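Local coordinates for protein diacylglycerol kinase (Bacillus anthracis, PDB 3S40) that probably transfers a phosphate from ATP to diacylglycerol or a related lipid, as a member of the bacterial diacylglycerol kinase family, at residues V64-V69 with R89-I94; E123-V128 with T294-P299. One frame throughout, in Å; residues are numbered along the deposited sequence.

Contact 1 (V64-V69 with R89-I94); sequences VDLIIV and RPTLAI
In the beta-alpha-beta unit made of strand 66-71, helix 73-83 and strand 91-96, I67 and V69 of the first strand bond to T91 and A93 of the second. The parallel register follows from the bridges L66-T91, I67-L92, I68-A93 and V69-I94, with the segment axes 20° from parallel and 4.7 Å apart at closest. I67 bonds through both its N-H and its carbonyl: its N-H points almost straight (170°) at T91 O, N to O 2.8 Å, while I67 O takes the A93 N-H in the carbonyl plane at 2.9 Å between N and O. One step on, V69 N reaches A93 O at 2.9 Å, now tilted from the carbonyl plane.

Side chains alternate across the sheet. V69 CG1, set between its own N and carbonyl carbon (chi1 51°), comes within 3.2 Å of A93 O, a tight approach to the carbonyl that also accepts V69 N. On the same face L92 CD1 presses on I67 O at 3.3 Å; this face, with I94, is packed by helix 73-83 through T75, C79, V76 and L83. The strand bearing V69 leads into a GGDGT sequence, consistent with the nucleotide-binding loop of this kinase family. On the face bearing L66, I68 and A93, L66 CD1 lies 3.3 Å from T91 O and also touches T91 CG2, with V11 of strand 11-15 further packing L66.

At the start of the pairing, P90 CG meets I67 CG1 at 3.7 Å, the two side chains being oblique to each other. D65 O there accepts a hydrogen bond from a water and a weak one from T91 N, while the D65 carboxylate bonds K10 N.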
loop_
_atom_site.group_PDB
_atom_site.type_symbol
_atom_site.label_atom_id
_atom_site.label_comp_id
_atom_site.label_asym_id
_atom_site.label_seq_id
_atom_site.Cartn_x
_atom_site.Cartn_y
_atom_site.Cartn_z
ATOM N N VAL A 64 -4.528 -19.539 10.473
ATOM C CA VAL A 64 -5.518 -19.409 9.406
ATOM C C VAL A 64 -4.867 -19.334 8.040
ATOM O O VAL A 64 -3.673 -19.105 7.929
ATOM C CB VAL A 64 -6.437 -18.156 9.572
ATOM C CG1 VAL A 64 -7.404 -18.329 10.769
ATOM C CG2 VAL A 64 -5.613 -16.871 9.713
ATOM N N ASP A 65 -5.676 -19.491 7.003
ATOM C CA ASP A 65 -5.197 -19.487 5.625
ATOM C C ASP A 65 -5.453 -18.155 4.951
ATOM O O ASP A 65 -4.787 -17.817 3.987
ATOM C CB ASP A 65 -5.869 -20.608 4.828
ATOM C CG ASP A 65 -5.733 -21.957 5.524
ATOM O OD1 ASP A 65 -4.596 -22.480 5.573
ATOM O OD2 ASP A 65 -6.745 -22.473 6.047
ATOM N N LEU A 66 -6.412 -17.404 5.476
ATOM C CA LEU A 66 -6.804 -16.136 4.889
ATOM C C LEU A 66 -7.121 -15.169 6.010
ATOM O O LEU A 66 -7.869 -15.514 6.944
ATOM C CB LEU A 66 -8.048 -16.340 4.012
ATOM C CG LEU A 66 -8.663 -15.086 3.376
ATOM C CD1 LEU A 66 -7.636 -14.350 2.460
ATOM C CD2 LEU A 66 -9.939 -15.431 2.596
ATOM N N ILE A 67 -6.538 -13.982 5.943
ATOM C CA ILE A 67 -6.897 -12.886 6.843
ATOM C C ILE A 67 -7.569 -11.771 6.044
ATOM O O ILE A 67 -7.005 -11.254 5.082
ATOM C CB ILE A 67 -5.678 -12.319 7.611
ATOM C CG1 ILE A 67 -5.113 -13.381 8.573
ATOM C CG2 ILE A 67 -6.065 -11.058 8.388
ATOM C CD1 ILE A 67 -4.076 -12.865 9.551
ATOM N N ILE A 68 -8.797 -11.430 6.419
ATOM C CA ILE A 68 -9.532 -10.361 5.757
ATOM C C ILE A 68 -9.548 -9.163 6.674
ATOM O O ILE A 68 -9.799 -9.303 7.870
ATOM C CB ILE A 68 -10.979 -10.778 5.468
ATOM C CG1 ILE A 68 -10.987 -12.114 4.720
ATOM C CG2 ILE A 68 -11.733 -9.664 4.711
ATOM C CD1 ILE A 68 -12.380 -12.679 4.500
ATOM N N VAL A 69 -9.252 -7.984 6.145
ATOM C CA VAL A 69 -9.340 -6.777 6.980
ATOM C C VAL A 69 -10.414 -5.823 6.466
ATOM O O VAL A 69 -10.377 -5.412 5.315
ATOM C CB VAL A 69 -7.966 -6.080 7.094
ATOM C CG1 VAL A 69 -7.368 -5.858 5.719
ATOM C CG2 VAL A 69 -8.084 -4.782 7.883
ATOM N N ARG A 89 2.931 -16.386 6.617
ATOM C CA ARG A 89 2.041 -15.285 6.269
ATOM C C ARG A 89 0.885 -15.765 5.397
ATOM O O ARG A 89 1.065 -16.068 4.225
ATOM C CB ARG A 89 2.809 -14.201 5.524
ATOM C CG ARG A 89 4.065 -13.742 6.242
ATOM C CD ARG A 89 4.836 -12.724 5.405
ATOM N NE ARG A 89 5.294 -13.282 4.136
ATOM C CZ ARG A 89 6.351 -14.080 3.994
ATOM N NH1 ARG A 89 7.069 -14.459 5.043
ATOM N NH2 ARG A 89 6.678 -14.528 2.789
ATOM N N PRO A 90 -0.319 -15.825 5.971
ATOM C CA PRO A 90 -1.485 -16.193 5.159
ATOM C C PRO A 90 -1.776 -15.164 4.057
ATOM O O PRO A 90 -1.333 -14.021 4.106
ATOM C CB PRO A 90 -2.644 -16.189 6.171
ATOM C CG PRO A 90 -2.192 -15.275 7.266
ATOM C CD PRO A 90 -0.676 -15.405 7.337
ATOM N N THR A 91 -2.554 -15.595 3.080
ATOM C CA THR A 91 -3.188 -14.699 2.137
ATOM C C THR A 91 -3.962 -13.596 2.843
ATOM O O THR A 91 -4.643 -13.825 3.867
ATOM C CB THR A 91 -4.117 -15.476 1.217
ATOM O OG1 THR A 91 -3.345 -16.463 0.526
ATOM C CG2 THR A 91 -4.807 -14.542 0.166
ATOM N N LEU A 92 -3.847 -12.393 2.294
ATOM C CA LEU A 92 -4.513 -11.220 2.860
ATOM C C LEU A 92 -5.559 -10.668 1.877
ATOM O O LEU A 92 -5.385 -10.752 0.654
ATOM C CB LEU A 92 -3.460 -10.157 3.218
ATOM C CG LEU A 92 -3.847 -8.883 3.970
ATOM C CD1 LEU A 92 -4.381 -9.199 5.368
ATOM C CD2 LEU A 92 -2.644 -7.942 4.057
ATOM N N ALA A 93 -6.648 -10.125 2.415
ATOM C CA ALA A 93 -7.698 -9.500 1.613
ATOM C C ALA A 93 -8.166 -8.236 2.316
ATOM O O ALA A 93 -8.056 -8.124 3.536
ATOM C CB ALA A 93 -8.853 -10.452 1.378
ATOM N N ILE A 94 -8.662 -7.277 1.542
ATOM C CA ILE A 94 -9.072 -5.984 2.087
ATOM C C ILE A 94 -10.503 -5.710 1.699
ATOM O O ILE A 94 -10.869 -5.872 0.548
ATOM C CB ILE A 94 -8.208 -4.826 1.498
ATOM C CG1 ILE A 94 -6.725 -5.041 1.823
ATOM C CG2 ILE A 94 -8.697 -3.464 2.004
ATOM C CD1 ILE A 94 -5.816 -4.064 1.092
HETATM O O HOH W 1 -3.015 -19.170 2.580
#

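Contact 2 (E123-V128 with T294-P299); sequences EHVKPV and TMIYNP
In K126 and Y297 CG sits between the backbone N and the carbonyl carbon (chi1 73° and 76°); beyond CG the lysine chain is extended and crosses the tyrosine side chain at about a right angle. K126 CD lies over the centre of the Y297 ring, 3.8 Å from the centroid, a CH-pi contact made by the methylene part of the chain, whereas NZ runs on to a salt bridge with D220. The same ring receives V125 C at its edge, 3.5 Å from Y297 CE2.

Strand 284-296 runs antiparallel beside strand 125-133, its neighbour in a six-stranded antiparallel sheet; segment 294-299 belongs to the C-terminal sandwich-like family region, 123-128 to the catalytic one. The N-to-C directions of the two short strand segments make 136°, well short of a straight antiparallel 180°, yet the bond pattern is regular. K126 and M295 form the hydrogen-bonded pair, K126 N to M295 O at 2.9 Å and M295 N to K126 O also at 2.9 Å. Beyond the bridged residues Y297 N continues the pattern to H124 O, 2.8 Å away, and a water accepts from H124 N and is placed to donate to Y297 O.

P299 lies over one face of the H124 imidazole in a CH-pi contact, its CG 3.4 Å from H124 CG. On the face shared by V125 and I296, V125 CG2 touches I296 CD1 at 3.6 Å. Further along, on the side of the selenomethionine M295, which F103 of helix 102-106 also packs, V128 CG2 rests 3.8 Å from M295 CG.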
loop_
_atom_site.group_PDB
_atom_site.type_symbol
_atom_site.label_atom_id
_atom_site.label_comp_id
_atom_site.label_asym_id
_atom_site.label_seq_id
_atom_site.Cartn_x
_atom_site.Cartn_y
_atom_site.Cartn_z
ATOM N N GLU A 123 -11.989 -15.971 -4.534
ATOM C CA GLU A 123 -10.655 -16.503 -4.252
ATOM C C GLU A 123 -9.588 -16.301 -5.355
ATOM O O GLU A 123 -8.777 -17.186 -5.599
ATOM C CB GLU A 123 -10.764 -17.991 -3.938
ATOM C CG GLU A 123 -11.754 -18.300 -2.820
ATOM C CD GLU A 123 -11.652 -19.736 -2.297
ATOM O OE1 GLU A 123 -10.788 -20.516 -2.769
ATOM O OE2 GLU A 123 -12.450 -20.078 -1.406
ATOM N N HIS A 124 -9.575 -15.150 -6.010
ATOM C CA HIS A 124 -8.514 -14.860 -6.988
ATOM C C HIS A 124 -7.348 -14.217 -6.267
ATOM O O HIS A 124 -7.501 -13.191 -5.601
ATOM C CB HIS A 124 -9.020 -13.924 -8.063
ATOM C CG HIS A 124 -10.152 -14.488 -8.857
ATOM N ND1 HIS A 124 -10.078 -15.710 -9.489
ATOM C CD2 HIS A 124 -11.387 -13.997 -9.124
ATOM C CE1 HIS A 124 -11.223 -15.952 -10.107
ATOM N NE2 HIS A 124 -12.032 -14.928 -9.903
ATOM N N VAL A 125 -6.184 -14.838 -6.378
ATOM C CA VAL A 125 -5.066 -14.477 -5.529
ATOM C C VAL A 125 -3.834 -14.233 -6.377
ATOM O O VAL A 125 -3.615 -14.921 -7.376
ATOM C CB VAL A 125 -4.744 -15.610 -4.552
ATOM C CG1 VAL A 125 -3.446 -15.320 -3.853
ATOM C CG2 VAL A 125 -5.890 -15.797 -3.540
ATOM N N LYS A 126 -3.038 -13.243 -5.999
ATOM C CA LYS A 126 -1.789 -13.000 -6.711
ATOM C C LYS A 126 -0.703 -12.558 -5.754
ATOM O O LYS A 126 -0.992 -12.066 -4.650
ATOM C CB LYS A 126 -1.966 -11.974 -7.833
ATOM C CG LYS A 126 -2.141 -10.546 -7.361
ATOM C CD LYS A 126 -2.169 -9.624 -8.570
ATOM C CE LYS A 126 -2.078 -8.171 -8.173
ATOM N NZ LYS A 126 -1.557 -7.356 -9.319
ATOM N N PRO A 127 0.557 -12.758 -6.162
ATOM C CA PRO A 127 1.689 -12.324 -5.340
ATOM C C PRO A 127 1.864 -10.838 -5.460
ATOM O O PRO A 127 1.641 -10.271 -6.530
ATOM C CB PRO A 127 2.893 -13.076 -5.942
ATOM C CG PRO A 127 2.465 -13.495 -7.289
ATOM C CD PRO A 127 0.967 -13.600 -7.300
ATOM N N VAL A 128 2.251 -10.216 -4.358
ATOM C CA VAL A 128 2.405 -8.775 -4.301
ATOM C C VAL A 128 3.730 -8.503 -3.623
ATOM O O VAL A 128 4.105 -9.208 -2.687
ATOM C CB VAL A 128 1.239 -8.148 -3.506
ATOM C CG1 VAL A 128 1.495 -6.686 -3.208
ATOM C CG2 VAL A 128 -0.075 -8.337 -4.271
ATOM N N THR A 294 0.737 -12.809 -0.599
ATOM C CA THR A 294 -0.305 -13.165 -1.541
ATOM C C THR A 294 -1.576 -12.416 -1.122
ATOM O O THR A 294 -1.917 -12.360 0.068
ATOM C CB THR A 294 -0.574 -14.688 -1.553
ATOM O OG1 THR A 294 -1.037 -15.103 -0.260
ATOM C CG2 THR A 294 0.709 -15.452 -1.893
HETATM N N MSE A 295 -2.293 -11.877 -2.103
HETATM C CA MSE A 295 -3.473 -11.091 -1.821
HETATM C C MSE A 295 -4.628 -11.425 -2.753
HETATM O O MSE A 295 -4.440 -11.763 -3.924
HETATM C CB MSE A 295 -3.128 -9.601 -1.891
HETATM C CG MSE A 295 -1.937 -9.249 -1.033
HETATM SE SE MSE A 295 -1.797 -7.384 -0.477
HETATM C CE MSE A 295 -3.475 -7.193 0.513
ATOM N N ILE A 296 -5.832 -11.334 -2.213
ATOM C CA ILE A 296 -7.040 -11.429 -3.012
ATOM C C ILE A 296 -7.110 -10.205 -3.909
ATOM O O ILE A 296 -6.843 -9.093 -3.465
ATOM C CB ILE A 296 -8.296 -11.449 -2.123
ATOM C CG1 ILE A 296 -8.376 -12.761 -1.338
ATOM C CG2 ILE A 296 -9.558 -11.246 -2.981
ATOM C CD1 ILE A 296 -8.671 -13.992 -2.194
ATOM N N TYR A 297 -7.490 -10.388 -5.163
ATOM C CA TYR A 297 -7.618 -9.235 -6.038
ATOM C C TYR A 297 -8.721 -9.455 -7.067
ATOM O O TYR A 297 -9.376 -10.509 -7.073
ATOM C CB TYR A 297 -6.271 -8.954 -6.734
ATOM C CG TYR A 297 -5.974 -9.917 -7.872
ATOM C CD1 TYR A 297 -5.975 -9.477 -9.185
ATOM C CD2 TYR A 297 -5.712 -11.269 -7.625
ATOM C CE1 TYR A 297 -5.706 -10.342 -10.230
ATOM C CE2 TYR A 297 -5.443 -12.149 -8.655
ATOM C CZ TYR A 297 -5.445 -11.667 -9.969
ATOM O OH TYR A 297 -5.194 -12.500 -11.028
ATOM N N ASN A 298 -8.897 -8.467 -7.952
ATOM C CA ASN A 298 -9.975 -8.484 -8.941
ATOM C C ASN A 298 -9.414 -8.596 -10.350
ATOM O O ASN A 298 -8.956 -7.603 -10.906
ATOM C CB ASN A 298 -10.797 -7.204 -8.843
ATOM C CG ASN A 298 -12.057 -7.263 -9.677
ATOM O OD1 ASN A 298 -12.307 -8.256 -10.374
ATOM N ND2 ASN A 298 -12.872 -6.203 -9.609
ATOM N N PRO A 299 -9.446 -9.801 -10.937
ATOM C CA PRO A 299 -8.866 -9.952 -12.277
ATOM C C PRO A 299 -9.724 -9.270 -13.358
ATOM O O PRO A 299 -9.230 -8.987 -14.441
ATOM C CB PRO A 299 -8.832 -11.477 -12.484
ATOM C CG PRO A 299 -9.313 -12.093 -11.190
ATOM C CD PRO A 299 -10.094 -11.039 -10.479
HETATM O O HOH W 2 -10.876 -12.844 -5.834
#

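Overall arrangement
Contact 1 is the buried one, a parallel strand pair inside the catalytic-domain sheet, while contact 2 is partly exposed and antiparallel, joining two segments 166 residues apart in sequence. Their centres lie 11 Å apart, and they meet directly along 91-94 and 294-296: L92 N approaches T294 O at 2.9 Å and T91 OG1 approaches T294 OG1 at 2.8 Å, both probable hydrogen bonds, with A93 CB packing on I296 CG1. Strand 284-296 therefore lies beside strand 91-96 as well as strand 125-133. Both rest on backbone hydrogen bonds; the side chains of contact 1 are mostly aliphatic, and contact 2 adds CH-pi contacts to the Y297 and H124 rings.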